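Local atomic coordinates of aldehyde dehydrogenase (Trypanosoma brucei, PDB entry 5MYP), a protein that probably oxidises aldehydes to carboxylic acids using NAD+ as the electron acceptor. Residues D234-N239 / F398-R403; I247-I252 / D421-A426; K333-G338 / I351-D356; D238-V243 / S273-A278. All blocks are in the same frame, centred on the assembly; numbering follows the deposited sequence.

Overall arrangement
Contact 1 starts first along the chain: its segment 234-239, in the loop that follows strand 229-232, waits for 398-403 to close it. Contact 4 begins from the same stretch, sharing Asp238 and Asn239, but closes early on helix 272-287. Before it does, 247-252 on helix 240-252 opens contact 2, so contacts 2 and 4 cross; contact 2 also crosses contact 1, ending last at 421-426. Contact 3 is local, joining two strand segments only 13 residues apart, and is nested inside the long loops of contacts 1 and 2. Phe398 packs contact 1 against contacts 2 and 4, and Val276 carries contact 4 onto the strands of contact 3.

Contact 1 of 4, residues D234-N239 / F398-R403; sequences DTCADN and FSNNKR. Unlike the reference sequence in segment 234-239: Thr235 (reference Ser).
Thr235 OG1 accepts the bond that joins the two loops, from Asn400 N at 2.9 Å, with an N-H...O angle of 168° that makes it nearly straight. The threonine oxygen sits between its own backbone N and carbonyl carbon (chi1 63°), while CG2 is left to meet Asn401 CB at 4.1 Å, the two side chains crossing at about a right angle. Next along the chain, Cys236 lays its sulfur against the peptide link that follows Phe398: SG is 3.6 Å from Phe398 C and 3.5 Å from Ser399 N. With CB of Phe398 at 4.3 Å from the same SG, this is contact with backbone atoms more than side-chain packing.

In the second shell, Ser399 OG accepts from Asn401 N at 2.9 Å, closing an ST turn that fixes the path of the backbone just where Asn400 N is offered to Thr235. Asp233 ties both hydroxyls down, its OD1 bonded to Thr235 OG1 and its OD2 to Ser399 OG, so one carboxylate bridges the two loops. Asn401, at the N-cap of helix 402-411, turns its OD1 to Phe404 N. Phe464 of the second subunit packs on Cys236, Phe398 and Asn400.

Strands 229-232 and 395-398 run parallel and side by side, and the two loops leave their C-terminal ends before helices 240-252 and 402-411 begin. Neighbouring strand-to-helix connections of this kind are characteristic of an alpha/beta domain, here part of the aldehyde dehydrogenase fold.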
loop_
_atom_site.group_PDB
_atom_site.type_symbol
_atom_site.label_atom_id
_atom_site.label_comp_id
_atom_site.label_asym_id
_atom_site.label_seq_id
_atom_site.Cartn_x
_atom_site.Cartn_y
_atom_site.Cartn_z
ATOM N N ASP A 234 -12.223 26.936 -23.524
ATOM C CA ASP A 234 -12.667 27.704 -24.708
ATOM C C ASP A 234 -11.795 27.529 -25.975
ATOM O O ASP A 234 -11.887 28.339 -26.901
ATOM C CB ASP A 234 -12.795 29.199 -24.344
ATOM C CG ASP A 234 -11.496 29.804 -23.795
ATOM O OD1 ASP A 234 -10.524 29.055 -23.542
ATOM O OD2 ASP A 234 -11.455 31.037 -23.594
ATOM N N THR A 235 -10.980 26.472 -26.030
ATOM C CA THR A 235 -10.101 26.212 -27.182
ATOM C C THR A 235 -10.568 25.020 -28.030
ATOM O O THR A 235 -9.838 24.589 -28.924
ATOM C CB THR A 235 -8.636 25.986 -26.730
ATOM O OG1 THR A 235 -8.548 24.816 -25.903
ATOM C CG2 THR A 235 -8.114 27.199 -25.958
ATOM N N CYS A 236 -11.785 24.518 -27.770
ATOM C CA CYS A 236 -12.325 23.321 -28.436
ATOM C C CYS A 236 -13.558 23.579 -29.322
ATOM O O CYS A 236 -14.248 22.624 -29.691
ATOM C CB CYS A 236 -12.692 22.258 -27.384
ATOM S SG CYS A 236 -11.327 21.690 -26.350
ATOM N N ALA A 237 -13.834 24.833 -29.683
ATOM C CA ALA A 237 -15.018 25.152 -30.508
ATOM C C ALA A 237 -15.089 24.313 -31.788
ATOM O O ALA A 237 -16.141 23.761 -32.111
ATOM C CB ALA A 237 -15.064 26.634 -30.845
ATOM N N ASP A 238 -13.957 24.191 -32.484
ATOM C CA ASP A 238 -13.875 23.402 -33.724
ATOM C C ASP A 238 -13.943 21.882 -33.514
ATOM O O ASP A 238 -14.201 21.147 -34.465
ATOM C CB ASP A 238 -12.589 23.741 -34.495
ATOM C CG ASP A 238 -12.531 25.198 -34.947
ATOM O OD1 ASP A 238 -13.589 25.842 -35.125
ATOM O OD2 ASP A 238 -11.404 25.697 -35.135
ATOM N N ASN A 239 -13.690 21.424 -32.286
ATOM C CA ASN A 239 -13.724 19.997 -31.929
ATOM C C ASN A 239 -14.960 19.599 -31.116
ATOM O O ASN A 239 -15.006 18.495 -30.572
ATOM C CB ASN A 239 -12.471 19.646 -31.113
ATOM C CG ASN A 239 -11.194 20.130 -31.767
ATOM O OD1 ASN A 239 -10.802 19.639 -32.827
ATOM N ND2 ASN A 239 -10.540 21.096 -31.142
ATOM N N PHE A 398 -10.818 18.651 -21.480
ATOM C CA PHE A 398 -10.871 18.871 -22.922
ATOM C C PHE A 398 -10.300 20.251 -23.219
ATOM O O PHE A 398 -10.855 21.261 -22.782
ATOM C CB PHE A 398 -12.299 18.733 -23.450
ATOM C CG PHE A 398 -12.784 17.313 -23.499
ATOM C CD1 PHE A 398 -13.316 16.709 -22.366
ATOM C CD2 PHE A 398 -12.707 16.574 -24.675
ATOM C CE1 PHE A 398 -13.763 15.395 -22.404
ATOM C CE2 PHE A 398 -13.150 15.260 -24.721
ATOM C CZ PHE A 398 -13.681 14.668 -23.582
ATOM N N SER A 399 -9.174 20.280 -23.934
ATOM C CA SER A 399 -8.457 21.519 -24.236
ATOM C C SER A 399 -7.379 21.288 -25.303
ATOM O O SER A 399 -6.815 20.194 -25.403
ATOM C CB SER A 399 -7.816 22.090 -22.962
ATOM O OG SER A 399 -6.990 23.211 -23.239
ATOM N N ASN A 400 -7.116 22.327 -26.096
ATOM C CA ASN A 400 -5.980 22.360 -27.025
ATOM C C ASN A 400 -4.845 23.265 -26.508
ATOM O O ASN A 400 -3.871 23.496 -27.228
ATOM C CB ASN A 400 -6.443 22.835 -28.415
ATOM C CG ASN A 400 -7.334 21.825 -29.116
ATOM O OD1 ASN A 400 -8.467 22.131 -29.482
ATOM N ND2 ASN A 400 -6.823 20.619 -29.318
ATOM N N ASN A 401 -4.963 23.752 -25.268
ATOM C CA ASN A 401 -3.999 24.682 -24.674
ATOM C C ASN A 401 -3.142 23.978 -23.610
ATOM O O ASN A 401 -3.648 23.581 -22.556
ATOM C CB ASN A 401 -4.743 25.874 -24.063
ATOM C CG ASN A 401 -3.804 26.979 -23.605
ATOM O OD1 ASN A 401 -3.251 26.924 -22.508
ATOM N ND2 ASN A 401 -3.632 27.996 -24.441
ATOM N N LYS A 402 -1.848 23.843 -23.903
ATOM C CA LYS A 402 -0.878 23.165 -23.022
ATOM C C LYS A 402 -0.791 23.765 -21.620
ATOM O O LYS A 402 -0.783 23.027 -20.632
ATOM C CB LYS A 402 0.525 23.146 -23.662
ATOM C CG LYS A 402 0.854 21.876 -24.435
ATOM C CD LYS A 402 -0.161 21.568 -25.530
ATOM C CE LYS A 402 0.010 20.154 -26.064
ATOM N NZ LYS A 402 -1.218 19.685 -26.767
ATOM N N ARG A 403 -0.723 25.095 -21.543
ATOM C CA ARG A 403 -0.638 25.793 -20.255
ATOM C C ARG A 403 -1.879 25.566 -19.388
ATOM O O ARG A 403 -1.757 25.372 -18.177
ATOM C CB ARG A 403 -0.409 27.295 -20.464
ATOM C CG ARG A 403 -0.210 28.088 -19.179
ATOM C CD ARG A 403 -0.068 29.575 -19.463
ATOM N NE ARG A 403 1.221 29.904 -20.074
ATOM C CZ ARG A 403 2.372 30.086 -19.420
ATOM N NH1 ARG A 403 2.446 29.965 -18.093
ATOM N NH2 ARG A 403 3.472 30.389 -20.106
#

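Contact 2 of 4, residues I247-I252 / D421-A426; sequences IMWGKI and DVVVHA
Trp249 holds CG anti to its backbone N (chi1 167°), and chi2 (76°) then turns the ring; Val422 places CG1 anti to its carbonyl carbon (chi1 -56°), which leaves CG2 between the backbone N and the carbonyl carbon. That CG2 of Val422 is 3.8 Å from Gly250 CA, and Val423 CG2 follows at 4.1 Å from that same carbon. The absence of a side chain at Gly250 leaves room for Val422 CG2. The benzene end of the indole meets all three valines. Val422 O lies at the ring edge, in its plane, 3.5 Å from CZ3 of Trp249, whereas Val423 CB (3.8 Å from CZ3) and Val424 CG1 approach obliquely.

The same carbonyl, Val422 O, accepts from Val424 N at 2.7 Å across Val423, whose positive phi of 72° fits a classic gamma turn. Asp421 OD1 steadies the turn's start, receiving Val422 N at 2.8 Å through its anti lone pair. Arg473 of the second subunit makes a salt bridge to Asp421 and a cation-pi contact with Trp249, linking this contact to the dimer interface.

The predicted active-site residue Cys259 lies about 9 Å from Val423, side chain to side chain. Ile247 and Val422 both pack on Phe398 of strand 395-398; Ile247 and Met248 meet Leu279 of helix 272-287, and Met248 also reaches Pro349 of strand 346-353.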
loop_
_atom_site.group_PDB
_atom_site.type_symbol
_atom_site.label_atom_id
_atom_site.label_comp_id
_atom_site.label_asym_id
_atom_site.label_seq_id
_atom_site.Cartn_x
_atom_site.Cartn_y
_atom_site.Cartn_z
ATOM N N ILE A 247 -17.736 12.493 -24.333
ATOM C CA ILE A 247 -18.397 12.682 -23.032
ATOM C C ILE A 247 -19.693 11.867 -22.966
ATOM O O ILE A 247 -19.922 11.144 -21.995
ATOM C CB ILE A 247 -18.692 14.177 -22.735
ATOM C CG1 ILE A 247 -17.384 14.949 -22.543
ATOM C CG2 ILE A 247 -19.569 14.334 -21.488
ATOM C CD1 ILE A 247 -17.518 16.458 -22.608
ATOM N N MET A 248 -20.524 11.981 -24.003
ATOM C CA MET A 248 -21.823 11.309 -24.033
ATOM C C MET A 248 -21.676 9.787 -24.067
ATOM O O MET A 248 -22.440 9.083 -23.408
ATOM C CB MET A 248 -22.663 11.809 -25.220
ATOM C CG MET A 248 -24.089 11.277 -25.297
ATOM S SD MET A 248 -25.078 11.428 -23.789
ATOM C CE MET A 248 -25.030 13.196 -23.523
ATOM N N TRP A 249 -20.693 9.284 -24.816
ATOM C CA TRP A 249 -20.396 7.843 -24.819
ATOM C C TRP A 249 -20.062 7.341 -23.409
ATOM O O TRP A 249 -20.618 6.342 -22.958
ATOM C CB TRP A 249 -19.245 7.499 -25.780
ATOM C CG TRP A 249 -18.723 6.107 -25.558
ATOM C CD1 TRP A 249 -19.315 4.940 -25.941
ATOM C CD2 TRP A 249 -17.532 5.743 -24.857
ATOM N NE1 TRP A 249 -18.557 3.868 -25.535
ATOM C CE2 TRP A 249 -17.457 4.332 -24.865
ATOM C CE3 TRP A 249 -16.519 6.470 -24.220
ATOM C CZ2 TRP A 249 -16.403 3.635 -24.269
ATOM C CZ3 TRP A 249 -15.472 5.774 -23.624
ATOM C CH2 TRP A 249 -15.422 4.372 -23.657
ATOM N N GLY A 250 -19.158 8.044 -22.728
ATOM C CA GLY A 250 -18.768 7.703 -21.352
ATOM C C GLY A 250 -19.923 7.680 -20.364
ATOM O O GLY A 250 -19.893 6.927 -19.389
ATOM N N LYS A 251 -20.932 8.509 -20.616
ATOM C CA LYS A 251 -22.144 8.562 -19.797
ATOM C C LYS A 251 -23.163 7.486 -20.173
ATOM O O LYS A 251 -23.829 6.937 -19.297
ATOM C CB LYS A 251 -22.782 9.953 -19.919
ATOM C CG LYS A 251 -23.792 10.298 -18.836
ATOM C CD LYS A 251 -23.157 10.260 -17.458
ATOM C CE LYS A 251 -23.864 11.172 -16.474
ATOM N NZ LYS A 251 -23.231 11.103 -15.129
ATOM N N ILE A 252 -23.288 7.193 -21.468
ATOM C CA ILE A 252 -24.285 6.231 -21.965
ATOM C C ILE A 252 -23.949 4.778 -21.595
ATOM O O ILE A 252 -24.856 3.993 -21.307
ATOM C CB ILE A 252 -24.520 6.402 -23.497
ATOM C CG1 ILE A 252 -25.384 7.648 -23.740
ATOM C CG2 ILE A 252 -25.193 5.175 -24.120
ATOM C CD1 ILE A 252 -25.519 8.048 -25.196
ATOM N N ASP A 421 -10.431 12.958 -23.683
ATOM C CA ASP A 421 -11.271 11.760 -23.733
ATOM C C ASP A 421 -11.731 11.390 -22.326
ATOM O O ASP A 421 -11.323 12.021 -21.349
ATOM C CB ASP A 421 -10.512 10.582 -24.382
ATOM C CG ASP A 421 -11.402 9.716 -25.270
ATOM O OD1 ASP A 421 -12.592 9.513 -24.938
ATOM O OD2 ASP A 421 -10.913 9.228 -26.309
ATOM N N VAL A 422 -12.592 10.380 -22.242
ATOM C CA VAL A 422 -13.080 9.847 -20.966
ATOM C C VAL A 422 -13.012 8.317 -20.986
ATOM O O VAL A 422 -13.068 7.712 -22.058
ATOM C CB VAL A 422 -14.524 10.318 -20.657
ATOM C CG1 VAL A 422 -14.612 11.842 -20.668
ATOM C CG2 VAL A 422 -15.538 9.728 -21.637
ATOM N N VAL A 423 -12.830 7.704 -19.814
ATOM C CA VAL A 423 -12.997 6.249 -19.592
ATOM C C VAL A 423 -11.901 5.346 -20.200
ATOM O O VAL A 423 -11.480 4.383 -19.558
ATOM C CB VAL A 423 -14.419 5.761 -20.001
ATOM C CG1 VAL A 423 -14.598 4.267 -19.755
ATOM C CG2 VAL A 423 -15.483 6.546 -19.242
ATOM N N VAL A 424 -11.431 5.671 -21.405
ATOM C CA VAL A 424 -10.550 4.776 -22.192
ATOM C C VAL A 424 -9.208 4.407 -21.541
ATOM O O VAL A 424 -8.618 3.372 -21.881
ATOM C CB VAL A 424 -10.280 5.325 -23.620
ATOM C CG1 VAL A 424 -11.573 5.364 -24.430
ATOM C CG2 VAL A 424 -9.592 6.692 -23.597
ATOM N N HIS A 425 -8.727 5.250 -20.626
ATOM C CA HIS A 425 -7.501 4.964 -19.861
ATOM C C HIS A 425 -7.551 3.668 -19.047
ATOM O O HIS A 425 -6.508 3.076 -18.789
ATOM C CB HIS A 425 -7.143 6.140 -18.934
ATOM C CG HIS A 425 -8.077 6.314 -17.775
ATOM N ND1 HIS A 425 -9.396 6.682 -17.930
ATOM C CD2 HIS A 425 -7.877 6.183 -16.441
ATOM C CE1 HIS A 425 -9.970 6.763 -16.742
ATOM N NE2 HIS A 425 -9.072 6.458 -15.823
ATOM N N ALA A 426 -8.750 3.238 -18.641
ATOM C CA ALA A 426 -8.926 1.980 -17.898
ATOM C C ALA A 426 -8.440 0.740 -18.664
ATOM O O ALA A 426 -7.957 -0.211 -18.050
ATOM C CB ALA A 426 -10.380 1.807 -17.490
#

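Contact 3 of 4, residues K333-G338 / I351-D356; sequences KVAVGG and ILTNID. Unlike the reference sequence in segment 351-356: Asn354 (reference Asp).
Lys333 and Thr353 form an antiparallel hydrogen-bonded pair, Lys333 N giving to Thr353 O at 2.8 Å and Thr353 N to Lys333 O at 2.9 Å. Further along, Ile351 O faces two donors: Ala335 N, 2.9 Å away and nearly in line with the carbonyl, and Val336 N, whose bond is weak at 3.3 Å. The return bond runs from Ile351 N to Val336 O at 2.9 Å. Between these pairs lies Val334 opposite Leu352, non-hydrogen-bonded, and Leu352 CA adds a CA-H...O contact to Lys333 O.

The methyls pack on both faces. Val336 and Ile351 lie side by side, pointing the same way, with CG2 of Val336 at 3.6 Å from CD1 of Ile351; Ala335 CB meets Thr353 CG2 at 3.8 Å. Helix 272-287 packs against the face carrying Val336, Ile351 and Thr353. Across the sheet, Val334 CG2 touches Leu352 CD2 at 3.9 Å.

Strand 346-353 pairs in parallel with strand 370-376 as well as antiparallel with 333-336, which thus adds an antiparallel strand to a largely parallel sheet. Two residues, Ala335 and Val336, face the single Ile351, and Ala335 takes helical backbone angles (phi -79°, psi -40°), as expected of a classic beta bulge.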
loop_
_atom_site.group_PDB
_atom_site.type_symbol
_atom_site.label_atom_id
_atom_site.label_comp_id
_atom_site.label_asym_id
_atom_site.label_seq_id
_atom_site.Cartn_x
_atom_site.Cartn_y
_atom_site.Cartn_z
ATOM N N LYS A 333 -32.163 22.789 -13.995
ATOM C CA LYS A 333 -33.047 22.833 -15.157
ATOM C C LYS A 333 -32.721 21.659 -16.078
ATOM O O LYS A 333 -31.569 21.500 -16.480
ATOM C CB LYS A 333 -32.849 24.151 -15.915
ATOM C CG LYS A 333 -33.810 24.381 -17.075
ATOM C CD LYS A 333 -33.521 25.704 -17.771
ATOM C CE LYS A 333 -34.669 26.143 -18.673
ATOM N NZ LYS A 333 -34.924 25.191 -19.789
ATOM N N VAL A 334 -33.726 20.852 -16.416
ATOM C CA VAL A 334 -33.553 19.791 -17.414
ATOM C C VAL A 334 -33.414 20.460 -18.782
ATOM O O VAL A 334 -34.409 20.836 -19.401
ATOM C CB VAL A 334 -34.724 18.778 -17.411
ATOM C CG1 VAL A 334 -34.582 17.773 -18.554
ATOM C CG2 VAL A 334 -34.796 18.050 -16.075
ATOM N N ALA A 335 -32.166 20.641 -19.219
ATOM C CA ALA A 335 -31.864 21.253 -20.514
ATOM C C ALA A 335 -32.032 20.255 -21.658
ATOM O O ALA A 335 -32.517 20.619 -22.731
ATOM C CB ALA A 335 -30.451 21.819 -20.519
ATOM N N VAL A 336 -31.599 19.014 -21.432
ATOM C CA VAL A 336 -31.731 17.930 -22.411
ATOM C C VAL A 336 -32.214 16.670 -21.696
ATOM O O VAL A 336 -31.703 16.323 -20.632
ATOM C CB VAL A 336 -30.386 17.628 -23.116
ATOM C CG1 VAL A 336 -30.529 16.483 -24.122
ATOM C CG2 VAL A 336 -29.852 18.873 -23.812
ATOM N N GLY A 337 -33.213 16.010 -22.273
ATOM C CA GLY A 337 -33.631 14.681 -21.837
ATOM C C GLY A 337 -34.651 14.654 -20.710
ATOM O O GLY A 337 -35.679 15.321 -20.783
ATOM N N GLY A 338 -34.365 13.869 -19.673
ATOM C CA GLY A 338 -35.275 13.693 -18.539
ATOM C C GLY A 338 -36.327 12.611 -18.729
ATOM O O GLY A 338 -37.198 12.447 -17.875
ATOM N N ILE A 351 -29.145 16.128 -19.197
ATOM C CA ILE A 351 -28.220 17.235 -18.955
ATOM C C ILE A 351 -28.928 18.290 -18.113
ATOM O O ILE A 351 -29.983 18.803 -18.513
ATOM C CB ILE A 351 -27.737 17.880 -20.274
ATOM C CG1 ILE A 351 -27.157 16.815 -21.224
ATOM C CG2 ILE A 351 -26.711 18.978 -19.990
ATOM C CD1 ILE A 351 -26.793 17.340 -22.592
ATOM N N LEU A 352 -28.354 18.603 -16.950
ATOM C CA LEU A 352 -28.889 19.630 -16.061
ATOM C C LEU A 352 -28.041 20.889 -16.156
ATOM O O LEU A 352 -26.811 20.809 -16.138
ATOM C CB LEU A 352 -28.904 19.152 -14.607
ATOM C CG LEU A 352 -29.723 17.928 -14.218
ATOM C CD1 LEU A 352 -29.623 17.728 -12.714
ATOM C CD2 LEU A 352 -31.177 18.060 -14.648
ATOM N N THR A 353 -28.702 22.044 -16.245
ATOM C CA THR A 353 -28.043 23.350 -16.180
ATOM C C THR A 353 -28.620 24.142 -15.004
ATOM O O THR A 353 -29.567 23.691 -14.352
ATOM C CB THR A 353 -28.244 24.142 -17.483
ATOM O OG1 THR A 353 -29.643 24.305 -17.733
ATOM C CG2 THR A 353 -27.600 23.418 -18.658
ATOM N N ASN A 354 -28.036 25.309 -14.732
ATOM C CA ASN A 354 -28.482 26.190 -13.642
ATOM C C ASN A 354 -28.549 25.423 -12.322
ATOM O O ASN A 354 -29.564 25.433 -11.625
ATOM C CB ASN A 354 -29.838 26.832 -13.978
ATOM C CG ASN A 354 -29.822 27.589 -15.296
ATOM O OD1 ASN A 354 -28.765 27.899 -15.840
ATOM N ND2 ASN A 354 -31.004 27.893 -15.811
ATOM N N ILE A 355 -27.449 24.749 -12.001
ATOM C CA ILE A 355 -27.383 23.859 -10.845
ATOM C C ILE A 355 -27.228 24.654 -9.553
ATOM O O ILE A 355 -26.562 25.687 -9.528
ATOM C CB ILE A 355 -26.236 22.812 -11.001
ATOM C CG1 ILE A 355 -26.773 21.536 -11.647
ATOM C CG2 ILE A 355 -25.600 22.405 -9.679
ATOM C CD1 ILE A 355 -27.190 21.709 -13.082
ATOM N N ASP A 356 -27.865 24.153 -8.499
ATOM C CA ASP A 356 -27.556 24.538 -7.129
ATOM C C ASP A 356 -26.404 23.626 -6.665
ATOM O O ASP A 356 -26.628 22.428 -6.465
ATOM C CB ASP A 356 -28.796 24.349 -6.246
ATOM C CG ASP A 356 -28.536 24.643 -4.777
ATOM O OD1 ASP A 356 -27.556 25.350 -4.450
ATOM O OD2 ASP A 356 -29.332 24.160 -3.944
#

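Contact 4 of 4, residues D238-V243 / S273-A278; sequences DNMKVV and SVLVDA
Val274 O, which takes the helical bond from Ala278 N at 3.0 Å, is also in van der Waals contact with Met240 CG of the facing helix, 3.8 Å away, so the methionine lies against a backbone already engaged. Met240 keeps CG anti to its N (chi1 -164°), and the bends at chi2 (58°) and chi3 (62°) fold the chain over the facing turn. SD then rests 3.8 Å from Leu275 CD1, and CE reaches Val274 CG2 at 4.1 Å. The methionine crosses both of these side chains at about a right angle. One turn further along the helix from Val274, Ala278 CB is 3.7 Å from Met240 O and 3.9 Å from Met240 CG.

Helix 240-252 links parallel neighbouring strands 229-232 and 264-268, a beta-alpha-beta crossover, and helix 272-287 follows the second of these. The contact therefore packs the first turn of the crossover helix on the beginning of the next helix of the alpha/beta domain.

Val243, one turn after Met240, meets Leu275 by CG1 to CD1 at 4.1 Å, again at about a right angle. Leu275 also touches Val265 and Val267 of strand 264-268, while Val243 is packed by Phe464 of the second subunit.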
loop_
_atom_site.group_PDB
_atom_site.type_symbol
_atom_site.label_atom_id
_atom_site.label_comp_id
_atom_site.label_asym_id
_atom_site.label_seq_id
_atom_site.Cartn_x
_atom_site.Cartn_y
_atom_site.Cartn_z
ATOM N N ASP A 238 -13.957 24.191 -32.484
ATOM C CA ASP A 238 -13.875 23.402 -33.724
ATOM C C ASP A 238 -13.943 21.882 -33.514
ATOM O O ASP A 238 -14.201 21.147 -34.465
ATOM C CB ASP A 238 -12.589 23.741 -34.495
ATOM C CG ASP A 238 -12.531 25.198 -34.947
ATOM O OD1 ASP A 238 -13.589 25.842 -35.125
ATOM O OD2 ASP A 238 -11.404 25.697 -35.135
ATOM N N ASN A 239 -13.690 21.424 -32.286
ATOM C CA ASN A 239 -13.724 19.997 -31.929
ATOM C C ASN A 239 -14.960 19.599 -31.116
ATOM O O ASN A 239 -15.006 18.495 -30.572
ATOM C CB ASN A 239 -12.471 19.646 -31.113
ATOM C CG ASN A 239 -11.194 20.130 -31.767
ATOM O OD1 ASN A 239 -10.802 19.639 -32.827
ATOM N ND2 ASN A 239 -10.540 21.096 -31.142
ATOM N N MET A 240 -15.966 20.475 -31.056
ATOM C CA MET A 240 -17.067 20.327 -30.095
ATOM C C MET A 240 -17.918 19.075 -30.327
ATOM O O MET A 240 -18.455 18.515 -29.371
ATOM C CB MET A 240 -17.947 21.589 -30.085
ATOM C CG MET A 240 -18.886 21.723 -28.889
ATOM S SD MET A 240 -18.072 21.714 -27.277
ATOM C CE MET A 240 -17.036 23.172 -27.351
ATOM N N LYS A 241 -18.026 18.627 -31.579
ATOM C CA LYS A 241 -18.745 17.385 -31.889
ATOM C C LYS A 241 -18.041 16.162 -31.296
ATOM O O LYS A 241 -18.694 15.297 -30.708
ATOM C CB LYS A 241 -18.922 17.205 -33.400
ATOM C CG LYS A 241 -19.969 16.163 -33.764
ATOM C CD LYS A 241 -20.358 16.216 -35.239
ATOM C CE LYS A 241 -19.550 15.243 -36.077
ATOM N NZ LYS A 241 -20.097 13.860 -36.005
ATOM N N VAL A 242 -16.718 16.103 -31.443
ATOM C CA VAL A 242 -15.919 14.999 -30.895
ATOM C C VAL A 242 -15.874 15.067 -29.357
ATOM O O VAL A 242 -15.940 14.030 -28.692
ATOM C CB VAL A 242 -14.485 14.970 -31.483
ATOM C CG1 VAL A 242 -13.630 13.902 -30.801
ATOM C CG2 VAL A 242 -14.534 14.733 -32.987
ATOM N N VAL A 243 -15.766 16.282 -28.814
ATOM C CA VAL A 243 -15.831 16.510 -27.363
ATOM C C VAL A 243 -17.126 15.913 -26.804
ATOM O O VAL A 243 -17.093 15.134 -25.851
ATOM C CB VAL A 243 -15.751 18.022 -27.004
ATOM C CG1 VAL A 243 -16.089 18.274 -25.533
ATOM C CG2 VAL A 243 -14.372 18.588 -27.324
ATOM N N SER A 273 -23.540 26.855 -24.281
ATOM C CA SER A 273 -24.628 26.575 -25.220
ATOM C C SER A 273 -24.204 25.595 -26.310
ATOM O O SER A 273 -24.916 24.632 -26.577
ATOM C CB SER A 273 -25.165 27.865 -25.849
ATOM O OG SER A 273 -26.291 27.598 -26.671
ATOM N N VAL A 274 -23.049 25.843 -26.931
ATOM C CA VAL A 274 -22.537 24.943 -27.979
ATOM C C VAL A 274 -22.260 23.521 -27.469
ATOM O O VAL A 274 -22.535 22.552 -28.176
ATOM C CB VAL A 274 -21.294 25.499 -28.727
ATOM C CG1 VAL A 274 -21.667 26.744 -29.524
ATOM C CG2 VAL A 274 -20.120 25.780 -27.792
ATOM N N LEU A 275 -21.748 23.402 -26.243
ATOM C CA LEU A 275 -21.505 22.087 -25.643
ATOM C C LEU A 275 -22.809 21.334 -25.403
ATOM O O LEU A 275 -22.930 20.170 -25.779
ATOM C CB LEU A 275 -20.730 22.208 -24.324
ATOM C CG LEU A 275 -20.464 20.911 -23.546
ATOM C CD1 LEU A 275 -19.734 19.882 -24.396
ATOM C CD2 LEU A 275 -19.687 21.213 -22.278
ATOM N N VAL A 276 -23.774 22.007 -24.780
ATOM C CA VAL A 276 -25.062 21.388 -24.446
ATOM C C VAL A 276 -25.791 20.936 -25.717
ATOM O O VAL A 276 -26.317 19.827 -25.766
ATOM C CB VAL A 276 -25.935 22.327 -23.579
ATOM C CG1 VAL A 276 -27.365 21.819 -23.458
ATOM C CG2 VAL A 276 -25.311 22.495 -22.195
ATOM N N ASP A 277 -25.799 21.788 -26.740
ATOM C CA ASP A 277 -26.373 21.430 -28.043
ATOM C C ASP A 277 -25.655 20.234 -28.674
ATOM O O ASP A 277 -26.307 19.331 -29.197
ATOM C CB ASP A 277 -26.335 22.620 -29.012
ATOM C CG ASP A 277 -27.326 23.723 -28.642
ATOM O OD1 ASP A 277 -28.070 23.595 -27.642
ATOM O OD2 ASP A 277 -27.364 24.736 -29.371
ATOM N N ALA A 278 -24.323 20.232 -28.617
ATOM C CA ALA A 278 -23.523 19.123 -29.149
ATOM C C ALA A 278 -23.780 17.813 -28.398
ATOM O O ALA A 278 -23.889 16.754 -29.017
ATOM C CB ALA A 278 -22.041 19.468 -29.127
#